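Local coordinates for DUF7790 domain-containing protein (Leptospira interrogans serogroup Icterohaemorrhagiae serovar copenhageni, PDB 6ULO) that is of unknown function but belongs to a family grouped with the NADP-binding Rossmann folds and is probably membrane-attached in its full-length form, at residues E50-L55 with K165-K170; Q108-K113 with E177-I182; Q287-S292 with M303-T308. All coordinates share one frame; numbering follows the deposited sequence.

Contact 1: residues E50-L55 with K165-K170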
loop_
_atom_site.group_PDB
_atom_site.type_symbol
_atom_site.label_atom_id
_atom_site.label_comp_id
_atom_site.label_asym_id
_atom_site.label_seq_id
_atom_site.Cartn_x
_atom_site.Cartn_y
_atom_site.Cartn_z
ATOM N N GLU A 50 -3.898 -9.988 -5.266
ATOM C CA GLU A 50 -3.474 -9.512 -6.582
ATOM C C GLU A 50 -2.184 -10.242 -6.946
ATOM O O GLU A 50 -1.138 -9.998 -6.334
ATOM C CB GLU A 50 -3.276 -7.991 -6.524
ATOM C CG GLU A 50 -4.642 -7.331 -6.203
ATOM C CD GLU A 50 -4.585 -5.839 -5.798
ATOM O OE1 GLU A 50 -3.464 -5.286 -5.672
ATOM O OE2 GLU A 50 -5.678 -5.208 -5.623
ATOM N N ASP A 51 -2.237 -11.113 -7.955
ATOM C CA ASP A 51 -1.133 -12.017 -8.280
ATOM C C ASP A 51 -0.219 -11.531 -9.395
ATOM O O ASP A 51 0.747 -12.231 -9.728
ATOM C CB ASP A 51 -1.652 -13.399 -8.684
ATOM C CG ASP A 51 -2.401 -14.086 -7.573
ATOM O OD1 ASP A 51 -2.053 -13.869 -6.396
ATOM O OD2 ASP A 51 -3.381 -14.816 -7.868
ATOM N N ARG A 52 -0.480 -10.369 -9.999
ATOM C CA ARG A 52 0.329 -9.894 -11.102
ATOM C C ARG A 52 0.816 -8.482 -10.854
ATOM O O ARG A 52 0.927 -7.680 -11.779
ATOM C CB ARG A 52 -0.390 -10.029 -12.451
ATOM C CG ARG A 52 -0.646 -11.499 -12.868
ATOM C CD ARG A 52 0.646 -12.332 -12.965
ATOM N NE ARG A 52 1.749 -11.657 -13.639
ATOM C CZ ARG A 52 1.890 -11.530 -14.965
ATOM N NH1 ARG A 52 0.964 -12.003 -15.797
ATOM N NH2 ARG A 52 2.962 -10.907 -15.463
ATOM N N LEU A 53 1.217 -8.183 -9.610
ATOM C CA LEU A 53 1.756 -6.858 -9.322
ATOM C C LEU A 53 3.019 -6.586 -10.113
ATOM O O LEU A 53 3.370 -5.423 -10.307
ATOM C CB LEU A 53 2.005 -6.694 -7.824
ATOM C CG LEU A 53 0.726 -6.723 -6.992
ATOM C CD1 LEU A 53 1.065 -6.974 -5.514
ATOM C CD2 LEU A 53 -0.055 -5.411 -7.168
ATOM N N ASP A 54 3.716 -7.635 -10.582
ATOM C CA ASP A 54 4.901 -7.409 -11.383
ATOM C C ASP A 54 4.620 -6.617 -12.653
ATOM O O ASP A 54 5.542 -5.996 -13.193
ATOM C CB ASP A 54 5.577 -8.737 -11.755
ATOM C CG ASP A 54 4.657 -9.706 -12.485
ATOM O OD1 ASP A 54 3.596 -10.090 -11.921
ATOM O OD2 ASP A 54 4.996 -10.092 -13.622
ATOM N N LEU A 55 3.372 -6.609 -13.140
ATOM C CA LEU A 55 3.057 -5.782 -14.305
ATOM C C LEU A 55 3.279 -4.305 -14.022
ATOM O O LEU A 55 3.404 -3.512 -14.956
ATOM C CB LEU A 55 1.609 -5.996 -14.726
ATOM C CG LEU A 55 1.306 -7.418 -15.217
ATOM C CD1 LEU A 55 -0.214 -7.550 -15.412
ATOM C CD2 LEU A 55 2.051 -7.725 -16.519
ATOM N N LYS A 165 9.238 -16.529 -8.958
ATOM C CA LYS A 165 9.972 -17.430 -9.840
ATOM C C LYS A 165 9.238 -17.631 -11.156
ATOM O O LYS A 165 9.874 -17.686 -12.210
ATOM C CB LYS A 165 10.200 -18.762 -9.143
ATOM C CG LYS A 165 11.115 -18.615 -7.970
ATOM C CD LYS A 165 11.565 -19.957 -7.446
ATOM C CE LYS A 165 12.821 -19.797 -6.598
ATOM N NZ LYS A 165 13.323 -21.134 -6.100
ATOM N N LYS A 166 7.908 -17.742 -11.107
ATOM C CA LYS A 166 7.120 -18.016 -12.309
ATOM C C LYS A 166 7.268 -16.906 -13.321
ATOM O O LYS A 166 7.386 -17.165 -14.525
ATOM C CB LYS A 166 5.653 -18.202 -11.918
ATOM C CG LYS A 166 4.694 -18.355 -13.090
ATOM C CD LYS A 166 3.278 -18.608 -12.588
ATOM C CE LYS A 166 2.291 -18.757 -13.750
ATOM N NZ LYS A 166 0.914 -18.974 -13.229
ATOM N N TYR A 167 7.250 -15.655 -12.856
ATOM C CA TYR A 167 7.363 -14.510 -13.738
ATOM C C TYR A 167 8.736 -13.884 -13.715
ATOM O O TYR A 167 8.944 -12.861 -14.373
ATOM C CB TYR A 167 6.265 -13.478 -13.452
ATOM C CG TYR A 167 4.899 -14.062 -13.669
ATOM C CD1 TYR A 167 4.428 -14.297 -14.959
ATOM C CD2 TYR A 167 4.093 -14.441 -12.604
ATOM C CE1 TYR A 167 3.178 -14.843 -15.166
ATOM C CE2 TYR A 167 2.847 -14.995 -12.817
ATOM C CZ TYR A 167 2.387 -15.186 -14.083
ATOM O OH TYR A 167 1.152 -15.744 -14.262
ATOM N N ASN A 168 9.676 -14.467 -12.977
ATOM C CA ASN A 168 11.081 -14.047 -13.011
ATOM C C ASN A 168 11.230 -12.558 -12.703
ATOM O O ASN A 168 11.748 -11.780 -13.506
ATOM C CB ASN A 168 11.784 -14.406 -14.332
ATOM C CG ASN A 168 13.307 -14.185 -14.268
ATOM O OD1 ASN A 168 13.898 -14.151 -13.183
ATOM N ND2 ASN A 168 13.936 -14.006 -15.425
ATOM N N TYR A 169 10.822 -12.184 -11.497
ATOM C CA TYR A 169 11.031 -10.818 -11.055
ATOM C C TYR A 169 11.445 -10.813 -9.592
ATOM O O TYR A 169 11.207 -11.765 -8.847
ATOM C CB TYR A 169 9.786 -9.939 -11.247
ATOM C CG TYR A 169 8.593 -10.332 -10.403
ATOM C CD1 TYR A 169 8.314 -9.673 -9.192
ATOM C CD2 TYR A 169 7.708 -11.330 -10.843
ATOM C CE1 TYR A 169 7.197 -10.003 -8.446
ATOM C CE2 TYR A 169 6.607 -11.683 -10.098
ATOM C CZ TYR A 169 6.345 -11.004 -8.894
ATOM O OH TYR A 169 5.222 -11.314 -8.148
ATOM N N LYS A 170 12.067 -9.703 -9.191
ATOM C CA LYS A 170 12.466 -9.467 -7.803
ATOM C C LYS A 170 11.352 -8.776 -7.042
ATOM O O LYS A 170 10.704 -7.850 -7.555
ATOM C CB LYS A 170 13.691 -8.573 -7.784
ATOM C CG LYS A 170 14.937 -9.206 -8.386
ATOM C CD LYS A 170 16.036 -8.132 -8.485
ATOM C CE LYS A 170 17.346 -8.714 -8.977
ATOM N NZ LYS A 170 18.491 -7.759 -8.952
HETATM O O HOH W 1 3.446 -11.981 -9.992
#
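Arg52 and Asp54 form a flat ionic pair that two tyrosines, Tyr167 and Tyr169, cover from the other segment. Beyond CB and CG, bends at chi2 (-58°) and chi3 (-44°) bring Arg52 CD to the ring, 3.5 Å from Tyr167 CE2. Arg52 NE then passes over the middle of the ring, and Arg52 CZ lies 3.7 Å from the Tyr167 centroid. Arg52 NH2 ends above CD1; Arg52 NH1 also lies over the ring, 3.7 Å from Tyr167 CE1, and donates to Pro266 O. Guanidinium and ring are only 5° apart, a parallel cation-pi stack. Along its edge the same guanidinium holds Asp54 side-on: Arg52 NE donates at 3.0 Å to the syn lone pair of Asp54 OD1, and Arg52 NH2 donates at 2.9 Å to Asp54 OD2, both bonds nearly straight. Asp54 CB sits squarely over the face of Tyr169, 3.4 Å from that ring's centroid, while Asp54 OD2 approaches Tyr167 CB. One water joins the segments, donating to Asp51 O and Asp54 OD1 and accepting from Tyr169 OH. The tyrosines sit on either side of Asn168 in sequence, the positive-phi C-prime residue of the Schellman motif that ends helix 139-166. The two-nitrogen grip fixes the guanidinium's rotation, the ring face suits its positive charge, and that charge would probably keep Asp54 ionised.

Contact 2: residues Q108-K113 with E177-I182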
loop_
_atom_site.group_PDB
_atom_site.type_symbol
_atom_site.label_atom_id
_atom_site.label_comp_id
_atom_site.label_asym_id
_atom_site.label_seq_id
_atom_site.Cartn_x
_atom_site.Cartn_y
_atom_site.Cartn_z
ATOM N N GLN A 108 12.236 -4.782 11.429
ATOM C CA GLN A 108 13.305 -4.208 12.244
ATOM C C GLN A 108 14.209 -5.275 12.840
ATOM O O GLN A 108 15.424 -5.093 12.899
ATOM C CB GLN A 108 12.715 -3.341 13.357
ATOM C CG GLN A 108 12.073 -2.057 12.802
ATOM C CD GLN A 108 11.270 -1.320 13.825
ATOM O OE1 GLN A 108 10.856 -1.899 14.834
ATOM N NE2 GLN A 108 11.033 -0.041 13.571
ATOM N N LYS A 109 13.638 -6.395 13.277
ATOM C CA LYS A 109 14.398 -7.407 13.980
ATOM C C LYS A 109 14.972 -8.475 13.068
ATOM O O LYS A 109 15.774 -9.280 13.525
ATOM C CB LYS A 109 13.510 -8.060 15.042
ATOM C CG LYS A 109 13.057 -7.085 16.124
ATOM C CD LYS A 109 14.218 -6.462 16.846
ATOM C CE LYS A 109 13.694 -5.613 17.988
ATOM N NZ LYS A 109 14.788 -5.052 18.790
ATOM N N SER A 110 14.601 -8.522 11.792
ATOM C CA SER A 110 14.934 -9.636 10.895
ATOM C C SER A 110 16.039 -9.198 9.936
ATOM O O SER A 110 15.777 -8.477 8.964
ATOM C CB SER A 110 13.680 -10.077 10.133
ATOM O OG SER A 110 12.747 -10.686 11.007
ATOM N N GLU A 111 17.264 -9.682 10.169
ATOM C CA GLU A 111 18.392 -9.179 9.392
ATOM C C GLU A 111 18.318 -9.595 7.930
ATOM O O GLU A 111 18.803 -8.865 7.064
ATOM C CB GLU A 111 19.710 -9.611 10.027
ATOM C CG GLU A 111 19.887 -9.016 11.451
ATOM C CD GLU A 111 21.218 -9.317 12.112
ATOM O OE1 GLU A 111 21.977 -10.154 11.590
ATOM O OE2 GLU A 111 21.494 -8.726 13.180
ATOM N N LYS A 112 17.691 -10.732 7.631
ATOM C CA LYS A 112 17.598 -11.231 6.268
ATOM C C LYS A 112 16.142 -11.564 5.961
ATOM O O LYS A 112 15.330 -11.795 6.862
ATOM C CB LYS A 112 18.460 -12.491 6.090
ATOM C CG LYS A 112 19.925 -12.269 6.373
ATOM C CD LYS A 112 20.539 -11.388 5.290
ATOM C CE LYS A 112 22.017 -11.104 5.521
ATOM N NZ LYS A 112 22.443 -9.951 4.680
ATOM N N LYS A 113 15.833 -11.614 4.659
ATOM C CA LYS A 113 14.458 -11.862 4.244
ATOM C C LYS A 113 13.934 -13.186 4.779
ATOM O O LYS A 113 12.758 -13.283 5.149
ATOM C CB LYS A 113 14.355 -11.806 2.720
ATOM C CG LYS A 113 15.118 -12.905 1.951
ATOM C CD LYS A 113 15.253 -12.509 0.478
ATOM C CE LYS A 113 15.756 -13.659 -0.423
ATOM N NZ LYS A 113 17.106 -14.157 -0.022
ATOM N N GLU A 177 18.481 -7.246 -1.924
ATOM C CA GLU A 177 18.607 -5.795 -1.990
ATOM C C GLU A 177 17.273 -5.107 -1.721
ATOM O O GLU A 177 17.219 -4.133 -0.961
ATOM C CB GLU A 177 19.171 -5.363 -3.339
ATOM C CG GLU A 177 19.478 -3.888 -3.404
ATOM C CD GLU A 177 20.043 -3.467 -4.748
ATOM O OE1 GLU A 177 20.002 -4.290 -5.694
ATOM O OE2 GLU A 177 20.519 -2.318 -4.864
ATOM N N GLN A 178 16.181 -5.613 -2.302
ATOM C CA GLN A 178 14.876 -4.995 -2.062
ATOM C C GLN A 178 14.424 -5.212 -0.623
ATOM O O GLN A 178 13.854 -4.308 -0.006
ATOM C CB GLN A 178 13.843 -5.450 -3.098
ATOM C CG GLN A 178 14.196 -4.934 -4.486
ATOM C CD GLN A 178 13.191 -5.299 -5.554
ATOM O OE1 GLN A 178 12.063 -5.724 -5.261
ATOM N NE2 GLN A 178 13.596 -5.123 -6.816
ATOM N N TYR A 179 14.726 -6.377 -0.052
ATOM C CA TYR A 179 14.445 -6.599 1.363
ATOM C C TYR A 179 15.182 -5.574 2.219
ATOM O O TYR A 179 14.596 -4.936 3.112
ATOM C CB TYR A 179 14.831 -8.024 1.795
ATOM C CG TYR A 179 14.522 -8.204 3.269
ATOM C CD1 TYR A 179 13.222 -8.451 3.688
ATOM C CD2 TYR A 179 15.506 -8.053 4.238
ATOM C CE1 TYR A 179 12.903 -8.536 5.026
ATOM C CE2 TYR A 179 15.197 -8.156 5.569
ATOM C CZ TYR A 179 13.894 -8.396 5.962
ATOM O OH TYR A 179 13.554 -8.465 7.302
ATOM N N SER A 180 16.486 -5.400 1.952
ATOM C CA SER A 180 17.283 -4.470 2.742
ATOM C C SER A 180 16.751 -3.045 2.639
ATOM O O SER A 180 16.784 -2.292 3.624
ATOM C CB SER A 180 18.723 -4.525 2.253
ATOM O OG SER A 180 19.509 -3.649 3.008
ATOM N N TYR A 181 16.232 -2.654 1.468
ATOM C CA TYR A 181 15.701 -1.308 1.300
ATOM C C TYR A 181 14.488 -1.096 2.202
ATOM O O TYR A 181 14.374 -0.070 2.893
ATOM C CB TYR A 181 15.317 -1.093 -0.176
ATOM C CG TYR A 181 14.862 0.324 -0.447
ATOM C CD1 TYR A 181 15.785 1.327 -0.740
ATOM C CD2 TYR A 181 13.531 0.684 -0.350
ATOM C CE1 TYR A 181 15.378 2.641 -0.946
ATOM C CE2 TYR A 181 13.130 2.007 -0.517
ATOM C CZ TYR A 181 14.054 2.954 -0.835
ATOM O OH TYR A 181 13.686 4.261 -1.014
ATOM N N ILE A 182 13.559 -2.057 2.204
ATOM C CA ILE A 182 12.380 -1.961 3.062
ATOM C C ILE A 182 12.770 -2.016 4.532
ATOM O O ILE A 182 12.250 -1.248 5.361
ATOM C CB ILE A 182 11.367 -3.066 2.677
ATOM C CG1 ILE A 182 10.774 -2.763 1.288
ATOM C CG2 ILE A 182 10.277 -3.226 3.727
ATOM C CD1 ILE A 182 10.032 -1.423 1.187
#
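A chi1 of 180° swings the Tyr179 ring out from helix 176-187 and against the turn at 110-113. Lys113 has CG between its backbone N and carbonyl carbon (chi1 65°), which sends the rest of the chain past the ring rather than across it. The phenol and the turn meet in two ways. At the far end, Tyr179 OH donates a hydrogen bond of 2.8 Å to Ser110 O; the carbonyl oxygen lies at the ring edge, near its plane, and the hydroxyl is tilted 28° from the carbonyl plane. Ser110 CB lies 3.3 Å from the same Tyr179 OH, while Ser110 OG bonds to Phe106 O, back in helix 94-109. Over one face of the ring runs the backbone of Lys112 and Lys113. Lys113 CA stands almost on the ring normal, 3.6 Å from the centroid of Tyr179, as a CH-pi contact. Lys113 N is 3.6 Å from Tyr179 CD2, Lys112 C is 3.6 Å from Tyr179 CE2, and Lys113 CB rests near Tyr179 CG. The aliphatic chain of Lys113 then leads away, bending at chi4 to bring NZ into a salt bridge with Asp176. Phe116 of helix 113-120 also packs on the tyrosine, as does Leu107 of helix 94-109. Lys112 is the N-cap residue of helix 113-120, and the ring thus lies against the beginning of that helix, while its hydroxyl holds the loop leaving helix 94-109. A single aromatic side chain therefore joins three helices: its hydroxyl gives the carbonyl of buried Ser110 a hydrogen-bond partner, and one ring face is covered by carbon and peptide atoms of the turn.

Contact 3: residues Q287-S292 with M303-T308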
loop_
_atom_site.group_PDB
_atom_site.type_symbol
_atom_site.label_atom_id
_atom_site.label_comp_id
_atom_site.label_asym_id
_atom_site.label_seq_id
_atom_site.Cartn_x
_atom_site.Cartn_y
_atom_site.Cartn_z
ATOM N N GLN A 287 -6.575 13.937 -10.650
ATOM C CA GLN A 287 -7.134 15.159 -10.074
ATOM C C GLN A 287 -8.040 15.891 -11.063
ATOM O O GLN A 287 -9.069 16.438 -10.664
ATOM C CB GLN A 287 -6.007 16.071 -9.587
ATOM C CG GLN A 287 -5.294 15.497 -8.354
ATOM C CD GLN A 287 -4.017 16.268 -8.033
ATOM O OE1 GLN A 287 -3.426 16.856 -8.925
ATOM N NE2 GLN A 287 -3.603 16.277 -6.769
ATOM N N LYS A 288 -7.709 15.850 -12.363
ATOM C CA LYS A 288 -8.617 16.384 -13.377
ATOM C C LYS A 288 -9.941 15.626 -13.392
ATOM O O LYS A 288 -11.021 16.231 -13.433
ATOM C CB LYS A 288 -7.985 16.336 -14.770
ATOM C CG LYS A 288 -6.706 17.116 -14.968
ATOM C CD LYS A 288 -6.163 16.879 -16.395
ATOM C CE LYS A 288 -4.993 17.776 -16.720
ATOM N NZ LYS A 288 -5.364 19.231 -16.747
ATOM N N TRP A 289 -9.887 14.289 -13.410
ATOM C CA TRP A 289 -11.133 13.525 -13.407
ATOM C C TRP A 289 -11.971 13.844 -12.180
ATOM O O TRP A 289 -13.185 14.035 -12.279
ATOM C CB TRP A 289 -10.834 12.019 -13.494
ATOM C CG TRP A 289 -10.384 11.631 -14.862
ATOM C CD1 TRP A 289 -9.088 11.562 -15.326
ATOM C CD2 TRP A 289 -11.220 11.220 -15.945
ATOM N NE1 TRP A 289 -9.086 11.161 -16.653
ATOM C CE2 TRP A 289 -10.378 10.940 -17.042
ATOM C CE3 TRP A 289 -12.606 11.076 -16.100
ATOM C CZ2 TRP A 289 -10.876 10.539 -18.268
ATOM C CZ3 TRP A 289 -13.090 10.667 -17.325
ATOM C CH2 TRP A 289 -12.230 10.401 -18.380
ATOM N N LEU A 290 -11.334 13.930 -11.016
ATOM C CA LEU A 290 -12.076 14.179 -9.779
ATOM C C LEU A 290 -12.675 15.577 -9.735
ATOM O O LEU A 290 -13.666 15.784 -9.031
ATOM C CB LEU A 290 -11.158 13.946 -8.585
ATOM C CG LEU A 290 -10.687 12.502 -8.366
ATOM C CD1 LEU A 290 -9.753 12.516 -7.183
ATOM C CD2 LEU A 290 -11.895 11.616 -8.141
ATOM N N SER A 291 -12.077 16.540 -10.428
ATOM C CA SER A 291 -12.572 17.911 -10.413
ATOM C C SER A 291 -13.676 18.146 -11.431
ATOM O O SER A 291 -14.310 19.194 -11.386
ATOM C CB SER A 291 -11.426 18.893 -10.703
ATOM O OG SER A 291 -10.964 18.779 -12.036
ATOM N N SER A 292 -13.904 17.199 -12.352
ATOM C CA SER A 292 -14.772 17.389 -13.509
ATOM C C SER A 292 -16.260 17.468 -13.174
ATOM O O SER A 292 -17.024 17.988 -13.989
ATOM C CB SER A 292 -14.546 16.237 -14.502
ATOM O OG SER A 292 -15.094 14.993 -14.032
ATOM N N MET A 303 -11.682 4.667 -16.353
ATOM C CA MET A 303 -10.933 3.768 -17.234
ATOM C C MET A 303 -11.619 3.586 -18.597
ATOM O O MET A 303 -10.934 3.546 -19.616
ATOM C CB MET A 303 -10.729 2.425 -16.540
ATOM C CG MET A 303 -9.799 2.552 -15.342
ATOM S SD MET A 303 -9.627 1.020 -14.410
ATOM C CE MET A 303 -8.948 -0.054 -15.692
ATOM N N VAL A 304 -12.955 3.474 -18.630
ATOM C CA VAL A 304 -13.677 3.339 -19.899
ATOM C C VAL A 304 -13.392 4.531 -20.794
ATOM O O VAL A 304 -13.126 4.381 -21.991
ATOM C CB VAL A 304 -15.186 3.183 -19.642
ATOM C CG1 VAL A 304 -15.983 3.384 -20.953
ATOM C CG2 VAL A 304 -15.489 1.812 -19.057
ATOM N N GLU A 305 -13.452 5.740 -20.226
ATOM C CA GLU A 305 -13.335 6.976 -20.991
ATOM C C GLU A 305 -11.899 7.434 -21.162
ATOM O O GLU A 305 -11.599 8.160 -22.117
ATOM C CB GLU A 305 -14.110 8.092 -20.290
ATOM C CG GLU A 305 -15.604 7.840 -20.247
ATOM C CD GLU A 305 -16.391 9.018 -19.714
ATOM O OE1 GLU A 305 -15.807 10.101 -19.488
ATOM O OE2 GLU A 305 -17.606 8.840 -19.504
ATOM N N GLY A 306 -11.009 7.045 -20.260
ATOM C CA GLY A 306 -9.682 7.615 -20.286
ATOM C C GLY A 306 -8.544 6.636 -20.472
ATOM O O GLY A 306 -7.391 7.056 -20.592
ATOM N N GLY A 307 -8.839 5.343 -20.545
ATOM C CA GLY A 307 -7.805 4.313 -20.502
ATOM C C GLY A 307 -7.336 3.821 -21.860
ATOM O O GLY A 307 -8.132 3.653 -22.785
ATOM N N THR A 308 -6.028 3.580 -21.961
ATOM C CA THR A 308 -5.409 2.855 -23.073
ATOM C C THR A 308 -5.024 1.488 -22.531
ATOM O O THR A 308 -4.241 1.400 -21.568
ATOM C CB THR A 308 -4.149 3.582 -23.549
ATOM O OG1 THR A 308 -4.491 4.894 -24.011
ATOM C CG2 THR A 308 -3.481 2.823 -24.667
#
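Trp289 reaches from helix 283-291 to the end of helix 299-306, where the six-membered part of its indole meets Glu305 and Gly306. The contact is made by three carbons of the outer rim. Trp289 CH2 lies 3.5 Å from Glu305 CB. Next to it, Trp289 CZ3 is 3.5 Å from Glu305 OE1. On the other side of CH2, Trp289 CZ2 comes within 3.7 Å of Gly306 CA. The carboxylate oxygen comes in at the edge of the ring, near its plane, so that it faces the slightly positive C-H rim and not the electron-rich face; the two planes are 55° apart. Gly306 approaches obliquely, and with no side chain there the indole can come close to the backbone. Trp289 has CG anti to its own carbonyl carbon (chi1 -73°), and chi2 of 92° stands the ring across the gap between the helices. Glu305 has a chain extended beyond CG that carries its carboxylate along the rim of the indole. Its oxygens have stronger partners than the ring: OE1 makes a salt bridge to Lys294 and OE2 accepts from Gln301. The indole nitrogen, NE1, donates to Lys320 O. On the helix itself, Trp289 O accepts from both N and OG of Ser292. No hydrogen bond joins the two segments; van der Waals packing and this edge contact do the work. Trp289 also packs on Gln281 of strand 277-282 and Val318 of strand 315-318. It is thus wedged between its own helix, the end of helix 299-306 and the sheet, next to the point where helix 299-306 gives way at Gly307 to strand 307-310, one of the two edge strands of the sheet.

Overall arrangement
From the N terminus, the chain first lays down 50-55, in the loop between helix 18-28 and helix 57-60, and then 108-113. Only afterwards does 165-170 return to 50-55, so that contact 1 ties that loop to the C-terminal end of helix 139-166. Segment 177-182 then closes contact 2, joining helices 94-109 and 113-120 to helix 176-187. The two loops therefore cross, and they touch where Lys170 O packs against Gln178 OE1. Contact 3 follows in series, a short local closure joining helix 283-291 to the antiparallel edge of the mixed sheet. Contacts 2 and 3 lie on opposite sides of the chain's centre, about 38 Å between centres.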